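Long-range contacts in eEF1A lysine and N-terminal methyltransferase (Homo sapiens, PDB 5WCJ), which methylates the translation elongation factor eEF1A, trimethylating its N-terminal glycine through the C-terminal domain present here and dimethylating a lysine through its N-terminal part: residues Leu40-Leu51 / His63-Glu73; Arg115-Asp124 / Ser152-Asn163. All blocks are in the same frame, centred on the assembly; numbering follows the deposited sequence.

Interaction 1. Residues Leu40-Leu51 / His63-Glu73; sequences LEIPLALLVVGL and HFPKSCIDAVE. With SAH (S-adenosyl-L-homocysteine), chain F.
Glu-73 and Leu-51 meet at the cofactor end of a beta-alpha-beta unit of the Rossmann-like methyltransferase fold, in which strands 44-49 and 67-73 flank helix 55-63 in sequence. The strands run parallel, their axes 15° apart, and their backbone ladder extends from Cys-68 N on Leu-44 O to Gly-50 N on Val-72 O.

Side chains alternate between the two faces. On the face that carries helix 55-63, Leu-46 and Ile-69 run alongside each other, Leu-46 CD2 reaching Ile-69 CG1 at 3.7 Å; Val-60 of the helix touches both. On the other face, Leu-47 turns its CD1 obliquely across to Val-72 CG2 (3.8 Å).

At the far end Leu-40 stands roughly perpendicular to Phe-64 and lays its CD2 over the ring face, 4.2 Å from the centroid and 28° off the normal, a CH-pi contact. Nearby, Lys-66 stretches an extended chain to Glu-41, and its NZ donates a hydrogen bond to Glu-41 O (2.8 Å) from above the carbonyl plane.

The bend of Glu-73 at chi2 (52°) brings its carboxylate back to the strand ends. OE1 takes Leu-51 N at 2.8 Å, nearly straight, and also the ribose O3' of S-adenosyl-L-homocysteine, while OE2 accepts from O2' at a very short 2.5 Å and from Asp-75 N.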
# COMPACT_ATOMS: atom_id res chain seq x y z
N LEU A 40 -1.67 6.30 14.58
CA LEU A 40 -1.41 7.70 14.27
C LEU A 40 -0.18 8.26 15.01
O LEU A 40 0.46 9.19 14.54
CB LEU A 40 -2.61 8.56 14.68
CG LEU A 40 -3.88 8.54 13.85
CD1 LEU A 40 -4.87 9.52 14.46
CD2 LEU A 40 -3.59 8.88 12.40
N GLU A 41 0.11 7.71 16.18
CA GLU A 41 1.10 8.27 17.10
C GLU A 41 2.51 7.71 16.96
O GLU A 41 3.41 8.16 17.67
CB GLU A 41 0.65 8.02 18.53
CG GLU A 41 -0.70 8.61 18.86
CD GLU A 41 -1.19 8.25 20.25
OE1 GLU A 41 -0.47 7.52 20.98
OE2 GLU A 41 -2.30 8.71 20.62
N ILE A 42 2.70 6.74 16.05
CA ILE A 42 4.00 6.09 15.86
C ILE A 42 4.38 6.06 14.37
O ILE A 42 3.50 6.02 13.51
CB ILE A 42 4.01 4.66 16.47
CG1 ILE A 42 2.97 3.74 15.80
CG2 ILE A 42 3.76 4.73 17.98
CD1 ILE A 42 3.48 2.90 14.67
N PRO A 43 5.70 6.12 14.07
CA PRO A 43 6.11 6.10 12.67
C PRO A 43 5.65 4.84 11.93
O PRO A 43 5.58 3.76 12.49
CB PRO A 43 7.64 6.13 12.75
CG PRO A 43 7.93 6.77 14.06
CD PRO A 43 6.87 6.20 14.96
N LEU A 44 5.36 5.02 10.65
CA LEU A 44 4.85 3.95 9.80
C LEU A 44 5.59 4.11 8.50
O LEU A 44 5.56 5.19 7.94
CB LEU A 44 3.36 4.19 9.62
CG LEU A 44 2.50 3.21 8.83
CD1 LEU A 44 2.47 1.89 9.55
CD2 LEU A 44 1.10 3.78 8.67
N ALA A 45 6.28 3.06 8.05
CA ALA A 45 6.97 3.06 6.77
C ALA A 45 6.10 2.33 5.72
O ALA A 45 5.74 1.16 5.91
CB ALA A 45 8.31 2.37 6.92
N LEU A 46 5.77 3.02 4.63
CA LEU A 46 4.88 2.49 3.61
C LEU A 46 5.47 2.64 2.21
O LEU A 46 5.91 3.72 1.82
CB LEU A 46 3.52 3.20 3.68
CG LEU A 46 2.67 3.17 2.40
CD1 LEU A 46 1.93 1.85 2.30
CD2 LEU A 46 1.66 4.31 2.36
N LEU A 47 5.45 1.54 1.46
CA LEU A 47 5.86 1.52 0.07
C LEU A 47 4.57 1.40 -0.75
O LEU A 47 3.75 0.51 -0.49
CB LEU A 47 6.75 0.30 -0.21
CG LEU A 47 7.13 0.05 -1.67
CD1 LEU A 47 7.98 1.19 -2.23
CD2 LEU A 47 7.90 -1.25 -1.75
N VAL A 48 4.39 2.28 -1.71
CA VAL A 48 3.22 2.23 -2.58
C VAL A 48 3.68 2.14 -4.02
O VAL A 48 4.43 2.99 -4.47
CB VAL A 48 2.29 3.47 -2.41
CG1 VAL A 48 1.04 3.30 -3.28
CG2 VAL A 48 1.93 3.67 -0.96
N VAL A 49 3.22 1.12 -4.75
CA VAL A 49 3.55 0.98 -6.16
C VAL A 49 2.32 1.32 -6.95
O VAL A 49 1.26 0.69 -6.77
CB VAL A 49 3.98 -0.45 -6.51
CG1 VAL A 49 4.41 -0.51 -7.96
CG2 VAL A 49 5.09 -0.89 -5.55
N GLY A 50 2.47 2.33 -7.81
CA GLY A 50 1.42 2.84 -8.64
C GLY A 50 0.89 4.13 -8.04
O GLY A 50 0.30 4.10 -6.98
N LEU A 51 1.13 5.26 -8.72
CA LEU A 51 0.72 6.60 -8.18
C LEU A 51 -0.72 6.96 -8.51
O LEU A 51 -1.40 7.58 -7.67
CB LEU A 51 1.63 7.70 -8.71
CG LEU A 51 1.46 9.11 -8.14
CD1 LEU A 51 1.86 9.13 -6.68
CD2 LEU A 51 2.30 10.09 -8.96
N HIS A 63 -3.18 12.29 6.58
CA HIS A 63 -3.89 11.80 7.76
C HIS A 63 -3.00 11.11 8.79
O HIS A 63 -3.39 10.98 9.95
CB HIS A 63 -5.05 10.89 7.35
CG HIS A 63 -6.22 11.63 6.81
ND1 HIS A 63 -6.27 12.10 5.51
CD2 HIS A 63 -7.35 12.06 7.41
CE1 HIS A 63 -7.40 12.75 5.33
NE2 HIS A 63 -8.08 12.74 6.46
N PHE A 64 -1.83 10.65 8.37
CA PHE A 64 -0.88 10.00 9.26
C PHE A 64 0.40 10.85 9.30
O PHE A 64 1.35 10.62 8.54
CB PHE A 64 -0.59 8.56 8.79
CG PHE A 64 -1.79 7.65 8.82
CD1 PHE A 64 -2.76 7.72 7.84
CD2 PHE A 64 -1.94 6.71 9.83
CE1 PHE A 64 -3.86 6.88 7.86
CE2 PHE A 64 -3.04 5.86 9.85
CZ PHE A 64 -4.01 5.96 8.88
N PRO A 65 0.46 11.84 10.22
CA PRO A 65 1.60 12.78 10.20
C PRO A 65 3.00 12.17 10.45
O PRO A 65 4.00 12.79 10.10
CB PRO A 65 1.22 13.81 11.30
CG PRO A 65 0.25 13.11 12.16
CD PRO A 65 -0.53 12.19 11.27
N LYS A 66 3.07 10.97 10.98
CA LYS A 66 4.34 10.27 11.13
C LYS A 66 4.59 9.17 10.08
O LYS A 66 5.52 8.40 10.23
CB LYS A 66 4.44 9.67 12.53
CG LYS A 66 4.43 10.73 13.62
CD LYS A 66 4.57 10.06 14.97
CE LYS A 66 4.46 11.06 16.11
NZ LYS A 66 4.94 10.45 17.36
N SER A 67 3.77 9.12 9.03
CA SER A 67 4.03 8.17 7.94
C SER A 67 5.21 8.65 7.09
O SER A 67 5.42 9.86 6.91
CB SER A 67 2.78 7.96 7.07
OG SER A 67 2.38 9.16 6.42
N CYS A 68 5.96 7.68 6.58
CA CYS A 68 7.06 7.92 5.66
C CYS A 68 6.79 7.03 4.46
O CYS A 68 6.77 5.84 4.59
CB CYS A 68 8.39 7.51 6.28
SG CYS A 68 9.78 7.97 5.23
N ILE A 69 6.53 7.65 3.32
CA ILE A 69 6.07 6.94 2.13
C ILE A 69 7.12 6.98 1.04
O ILE A 69 7.61 8.05 0.68
CB ILE A 69 4.78 7.56 1.62
CG1 ILE A 69 3.68 7.45 2.69
CG2 ILE A 69 4.36 6.95 0.28
CD1 ILE A 69 2.42 8.25 2.39
N ASP A 70 7.41 5.82 0.46
CA ASP A 70 8.12 5.70 -0.81
C ASP A 70 7.09 5.25 -1.85
O ASP A 70 6.44 4.22 -1.66
CB ASP A 70 9.22 4.67 -0.69
CG ASP A 70 10.43 5.18 0.09
OD1 ASP A 70 11.00 6.21 -0.31
OD2 ASP A 70 10.85 4.51 1.07
N ALA A 71 6.90 6.05 -2.88
CA ALA A 71 5.96 5.75 -3.96
C ALA A 71 6.76 5.46 -5.22
O ALA A 71 7.70 6.19 -5.54
CB ALA A 71 5.02 6.91 -4.18
N VAL A 72 6.43 4.37 -5.89
CA VAL A 72 7.12 3.99 -7.12
C VAL A 72 6.13 4.06 -8.28
O VAL A 72 5.05 3.52 -8.21
CB VAL A 72 7.73 2.59 -6.99
CG1 VAL A 72 8.50 2.22 -8.25
CG2 VAL A 72 8.60 2.53 -5.75
N GLU A 73 6.49 4.77 -9.34
CA GLU A 73 5.60 5.03 -10.45
C GLU A 73 6.39 4.88 -11.75
O GLU A 73 7.45 5.49 -11.89
CB GLU A 73 5.01 6.45 -10.34
CG GLU A 73 4.26 6.96 -11.55
CD GLU A 73 3.18 6.02 -12.03
OE1 GLU A 73 2.37 5.53 -11.19
OE2 GLU A 73 3.09 5.77 -13.27
CG SAH F . -3.94 3.56 -9.88
SD SAH F . -3.44 3.86 -11.60
C5' SAH F . -2.19 2.59 -11.90
C4' SAH F . -0.82 3.22 -11.77
O4' SAH F . 0.18 2.17 -11.89
C3' SAH F . -0.51 4.24 -12.89
O3' SAH F . 0.04 5.42 -12.32
C2' SAH F . 0.53 3.50 -13.75
O2' SAH F . 1.48 4.32 -14.42
C1' SAH F . 1.23 2.70 -12.66
N9 SAH F . 2.03 1.57 -13.14
C8 SAH F . 1.72 0.70 -14.16
N7 SAH F . 2.59 -0.26 -14.31
C5 SAH F . 3.54 -0.02 -13.33
C6 SAH F . 4.71 -0.69 -12.95
N6 SAH F . 5.15 -1.83 -13.55
N1 SAH F . 5.43 -0.17 -11.94
C2 SAH F . 5.01 0.96 -11.35
N3 SAH F . 3.91 1.67 -11.60
C4 SAH F . 3.21 1.12 -12.61
O HOH W 1 1.00 9.20 11.88

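Interaction 2. Residues Arg115-Asp124 / Ser152-Asn163; sequences RPCYDVIMFD and SILTPEGVFILN. With SAH (S-adenosyl-L-homocysteine), chain F.
Phe-123 and Phe-160 form a T-shaped pair between neighbouring parallel strands of the central Rossmann-like sheet, with axes of 120-123 and 158-163 only 7° apart. The edge of Phe-160 points at the face of Phe-123: the planes stand at 83°, and CE1 of Phe-160 lies over the centre of the Phe-123 ring. With CG anti to the backbone N (chi1 170°), the Phe-160 ring is carried toward the neighbouring strand. Phe-141 makes a second edge-to-face contact with Phe-123.

Apolar contacts continue along both faces. Ile-121 lies roughly perpendicular to Ile-153, its CD1 3.9 Å from Ile-153 CG1, and Leu-154 CD1 approaches Ile-121 CG1. On the other face Val-120 lies alongside Val-159, and Met-122 runs beside Ile-161, CE to CD1 at 3.9 Å; Met-26 of helix 21-28 covers Met-122 and Ile-161.

Backbone bonds come in two blocks. Tyr-118 N meets Ile-153 O and Thr-155 N meets Tyr-118 O before the corners at Asp-119 and Pro-156/Glu-157; the ladder resumes with Val-159 N on Asp-119 O and ends with Asn-163 N on Phe-123 O.

Among polar side chains, a water at the corner links Asp-119 OD1 to Thr-155 OG1, while Ala-45 N of the next strand holds Asp-119 OD2. At one end Arg-115, poorly ordered, grips Ser-152 O side-on with NE (3.0 Å) and NH2 (3.2 Å). At the other, Asn-163 ND2 gives Asp-124 OD1 a bent hydrogen bond (3.2 Å), its OD1 taken by Asn-196.

Asp-124 OD2 lies 3.6 Å from CG of S-adenosyl-L-homocysteine; hydrogen bonds from Asn-163, His-22 and His-23 probably hold the carboxylate's rotation there.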
# COMPACT_ATOMS: atom_id res chain seq x y z
N ARG A 115 19.08 -3.41 3.53
CA ARG A 115 17.79 -3.32 2.82
C ARG A 115 16.62 -2.77 3.66
O ARG A 115 16.61 -2.92 4.88
CB ARG A 115 17.39 -4.67 2.19
CG ARG A 115 16.81 -5.72 3.13
CD ARG A 115 16.72 -7.05 2.41
NE ARG A 115 15.95 -8.04 3.15
CZ ARG A 115 16.39 -8.82 4.15
NH1 ARG A 115 17.65 -8.75 4.58
NH2 ARG A 115 15.55 -9.68 4.72
N PRO A 116 15.62 -2.15 3.00
CA PRO A 116 14.55 -1.54 3.78
C PRO A 116 13.60 -2.55 4.38
O PRO A 116 13.61 -3.73 4.01
CB PRO A 116 13.84 -0.63 2.78
CG PRO A 116 14.59 -0.74 1.49
CD PRO A 116 15.37 -2.01 1.55
N CYS A 117 12.81 -2.08 5.32
CA CYS A 117 11.86 -2.90 6.04
C CYS A 117 10.58 -2.08 6.22
O CYS A 117 10.51 -1.19 7.08
CB CYS A 117 12.46 -3.30 7.38
SG CYS A 117 11.72 -4.79 8.03
N TYR A 118 9.59 -2.34 5.37
CA TYR A 118 8.35 -1.58 5.38
C TYR A 118 7.32 -2.23 6.27
O TYR A 118 7.15 -3.46 6.28
CB TYR A 118 7.80 -1.43 3.96
CG TYR A 118 8.69 -0.61 3.06
CD1 TYR A 118 8.65 0.79 3.09
CD2 TYR A 118 9.56 -1.22 2.17
CE1 TYR A 118 9.47 1.55 2.28
CE2 TYR A 118 10.38 -0.46 1.35
CZ TYR A 118 10.32 0.93 1.41
OH TYR A 118 11.11 1.71 0.59
N ASP A 119 6.55 -1.39 6.97
CA ASP A 119 5.39 -1.86 7.72
C ASP A 119 4.23 -2.26 6.77
O ASP A 119 3.46 -3.18 7.06
CB ASP A 119 4.92 -0.79 8.69
CG ASP A 119 6.00 -0.39 9.70
OD1 ASP A 119 6.40 -1.25 10.49
OD2 ASP A 119 6.46 0.76 9.65
N VAL A 120 4.09 -1.54 5.68
CA VAL A 120 2.99 -1.74 4.76
C VAL A 120 3.53 -1.63 3.34
O VAL A 120 4.25 -0.69 3.02
CB VAL A 120 1.87 -0.68 4.94
CG1 VAL A 120 0.73 -0.94 3.95
CG2 VAL A 120 1.34 -0.65 6.35
N ILE A 121 3.14 -2.56 2.49
CA ILE A 121 3.42 -2.47 1.07
C ILE A 121 2.09 -2.54 0.33
O ILE A 121 1.34 -3.50 0.51
CB ILE A 121 4.39 -3.58 0.60
CG1 ILE A 121 5.75 -3.47 1.31
CG2 ILE A 121 4.56 -3.54 -0.91
CD1 ILE A 121 6.67 -4.65 1.02
N MET A 122 1.82 -1.54 -0.49
CA MET A 122 0.58 -1.47 -1.27
C MET A 122 0.88 -1.57 -2.74
O MET A 122 1.72 -0.80 -3.26
CB MET A 122 -0.18 -0.17 -0.98
CG MET A 122 -0.76 -0.07 0.41
SD MET A 122 -1.69 1.49 0.59
CE MET A 122 -2.36 1.28 2.23
N PHE A 123 0.17 -2.47 -3.43
CA PHE A 123 0.20 -2.53 -4.90
C PHE A 123 -1.11 -2.00 -5.43
O PHE A 123 -2.16 -2.62 -5.22
CB PHE A 123 0.39 -3.96 -5.40
CG PHE A 123 1.80 -4.52 -5.25
CD1 PHE A 123 2.83 -3.81 -4.65
CD2 PHE A 123 2.07 -5.81 -5.72
CE1 PHE A 123 4.09 -4.35 -4.53
CE2 PHE A 123 3.34 -6.34 -5.61
CZ PHE A 123 4.33 -5.62 -4.98
N ASP A 124 -1.03 -0.86 -6.13
CA ASP A 124 -2.15 -0.22 -6.81
C ASP A 124 -1.72 -0.02 -8.24
O ASP A 124 -1.73 1.09 -8.77
CB ASP A 124 -2.47 1.12 -6.11
CG ASP A 124 -3.80 1.72 -6.49
OD1 ASP A 124 -4.69 0.99 -6.96
OD2 ASP A 124 -3.96 2.98 -6.30
N SER A 152 10.70 -10.28 1.68
CA SER A 152 12.00 -9.96 2.26
C SER A 152 12.13 -8.48 2.70
O SER A 152 12.98 -8.18 3.53
CB SER A 152 13.17 -10.38 1.33
OG SER A 152 13.40 -9.44 0.30
N ILE A 153 11.28 -7.58 2.17
CA ILE A 153 11.29 -6.19 2.57
C ILE A 153 10.11 -5.76 3.41
O ILE A 153 9.90 -4.56 3.59
CB ILE A 153 11.49 -5.22 1.37
CG1 ILE A 153 10.42 -5.37 0.28
CG2 ILE A 153 12.90 -5.41 0.80
CD1 ILE A 153 10.35 -4.18 -0.66
N LEU A 154 9.37 -6.72 3.93
CA LEU A 154 8.22 -6.42 4.78
C LEU A 154 8.63 -6.76 6.21
O LEU A 154 9.28 -7.76 6.46
CB LEU A 154 7.01 -7.25 4.34
CG LEU A 154 5.65 -6.95 4.99
CD1 LEU A 154 5.05 -5.63 4.53
CD2 LEU A 154 4.67 -8.07 4.74
N THR A 155 8.18 -5.97 7.16
CA THR A 155 8.35 -6.34 8.58
C THR A 155 7.56 -7.63 8.89
O THR A 155 6.55 -7.93 8.22
CB THR A 155 7.89 -5.23 9.53
OG1 THR A 155 6.49 -5.00 9.34
CG2 THR A 155 8.68 -3.95 9.31
N PRO A 156 8.01 -8.42 9.87
CA PRO A 156 7.33 -9.68 10.15
C PRO A 156 5.83 -9.53 10.45
O PRO A 156 5.06 -10.39 10.07
CB PRO A 156 8.08 -10.21 11.40
CG PRO A 156 9.45 -9.64 11.29
CD PRO A 156 9.31 -8.32 10.57
N GLU A 157 5.43 -8.45 11.12
CA GLU A 157 4.02 -8.21 11.45
C GLU A 157 3.34 -7.17 10.52
O GLU A 157 2.24 -6.66 10.82
CB GLU A 157 3.93 -7.76 12.91
CG GLU A 157 4.73 -8.65 13.85
N GLY A 158 3.98 -6.88 9.40
CA GLY A 158 3.45 -5.91 8.45
C GLY A 158 2.34 -6.49 7.60
O GLY A 158 1.92 -7.65 7.78
N VAL A 159 1.87 -5.68 6.65
CA VAL A 159 0.77 -6.07 5.80
C VAL A 159 1.11 -5.72 4.35
O VAL A 159 1.63 -4.64 4.08
CB VAL A 159 -0.58 -5.46 6.26
CG1 VAL A 159 -0.57 -3.95 6.22
CG2 VAL A 159 -1.73 -6.04 5.43
N PHE A 160 0.82 -6.67 3.46
CA PHE A 160 0.97 -6.48 2.01
C PHE A 160 -0.45 -6.40 1.44
O PHE A 160 -1.24 -7.31 1.66
CB PHE A 160 1.75 -7.69 1.47
CG PHE A 160 1.81 -7.80 -0.02
CD1 PHE A 160 2.09 -6.71 -0.82
CD2 PHE A 160 1.68 -9.04 -0.61
CE1 PHE A 160 2.15 -6.83 -2.21
CE2 PHE A 160 1.74 -9.19 -1.99
CZ PHE A 160 2.00 -8.08 -2.80
N ILE A 161 -0.78 -5.29 0.79
CA ILE A 161 -2.14 -4.97 0.38
C ILE A 161 -2.13 -4.84 -1.12
O ILE A 161 -1.35 -4.03 -1.66
CB ILE A 161 -2.64 -3.68 1.03
CG1 ILE A 161 -2.49 -3.76 2.57
CG2 ILE A 161 -4.05 -3.35 0.56
CD1 ILE A 161 -2.82 -2.48 3.31
N LEU A 162 -3.00 -5.59 -1.79
CA LEU A 162 -3.01 -5.68 -3.24
C LEU A 162 -4.40 -5.35 -3.80
O LEU A 162 -5.37 -5.94 -3.34
CB LEU A 162 -2.67 -7.13 -3.61
CG LEU A 162 -2.72 -7.58 -5.06
CD1 LEU A 162 -1.60 -6.91 -5.82
CD2 LEU A 162 -2.62 -9.09 -5.14
N ASN A 163 -4.46 -4.48 -4.80
CA ASN A 163 -5.66 -4.22 -5.57
C ASN A 163 -5.61 -5.22 -6.72
O ASN A 163 -4.70 -5.14 -7.54
CB ASN A 163 -5.66 -2.79 -6.07
CG ASN A 163 -6.83 -2.46 -6.99
OD1 ASN A 163 -7.87 -3.09 -6.94
ND2 ASN A 163 -6.66 -1.42 -7.83
CG SAH F . -3.94 3.56 -9.88
SD SAH F . -3.44 3.86 -11.60
C5' SAH F . -2.19 2.59 -11.90
C4' SAH F . -0.82 3.22 -11.77
O4' SAH F . 0.18 2.17 -11.89
C3' SAH F . -0.51 4.24 -12.89
O3' SAH F . 0.04 5.42 -12.32
C2' SAH F . 0.53 3.50 -13.75
O2' SAH F . 1.48 4.32 -14.42
C1' SAH F . 1.23 2.70 -12.66
N9 SAH F . 2.03 1.57 -13.14
C8 SAH F . 1.72 0.70 -14.16
N7 SAH F . 2.59 -0.26 -14.31
C5 SAH F . 3.54 -0.02 -13.33
C6 SAH F . 4.71 -0.69 -12.95
N6 SAH F . 5.15 -1.83 -13.55
N1 SAH F . 5.43 -0.17 -11.94
C2 SAH F . 5.01 0.96 -11.35
N3 SAH F . 3.91 1.67 -11.60
C4 SAH F . 3.21 1.12 -12.61
O HOH W 2 5.20 -3.64 11.27

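Along the chain both segments of interaction 1 precede both of interaction 2, and their centres lie 11 Å apart in one seven-stranded mixed sheet. In the order 67-73, 44-49, 118-123, 158-164, the two contacts are the strand pairs on the two sides of the 44-49/118-123 seam. That seam is sewn by backbone bonds such as Met-122 N to Leu-47 O (2.8 Å), by Asp-119 OD2 on Ala-45 N, and by Leu-46 packing on Val-120. Tyr-118 OH reaches over to Asp-70 OD2. Both contacts touch S-adenosyl-L-homocysteine at the C-terminal ends of their strands, so this edge of one parallel region contributes to both the ribose and the homocysteine ends of the pocket.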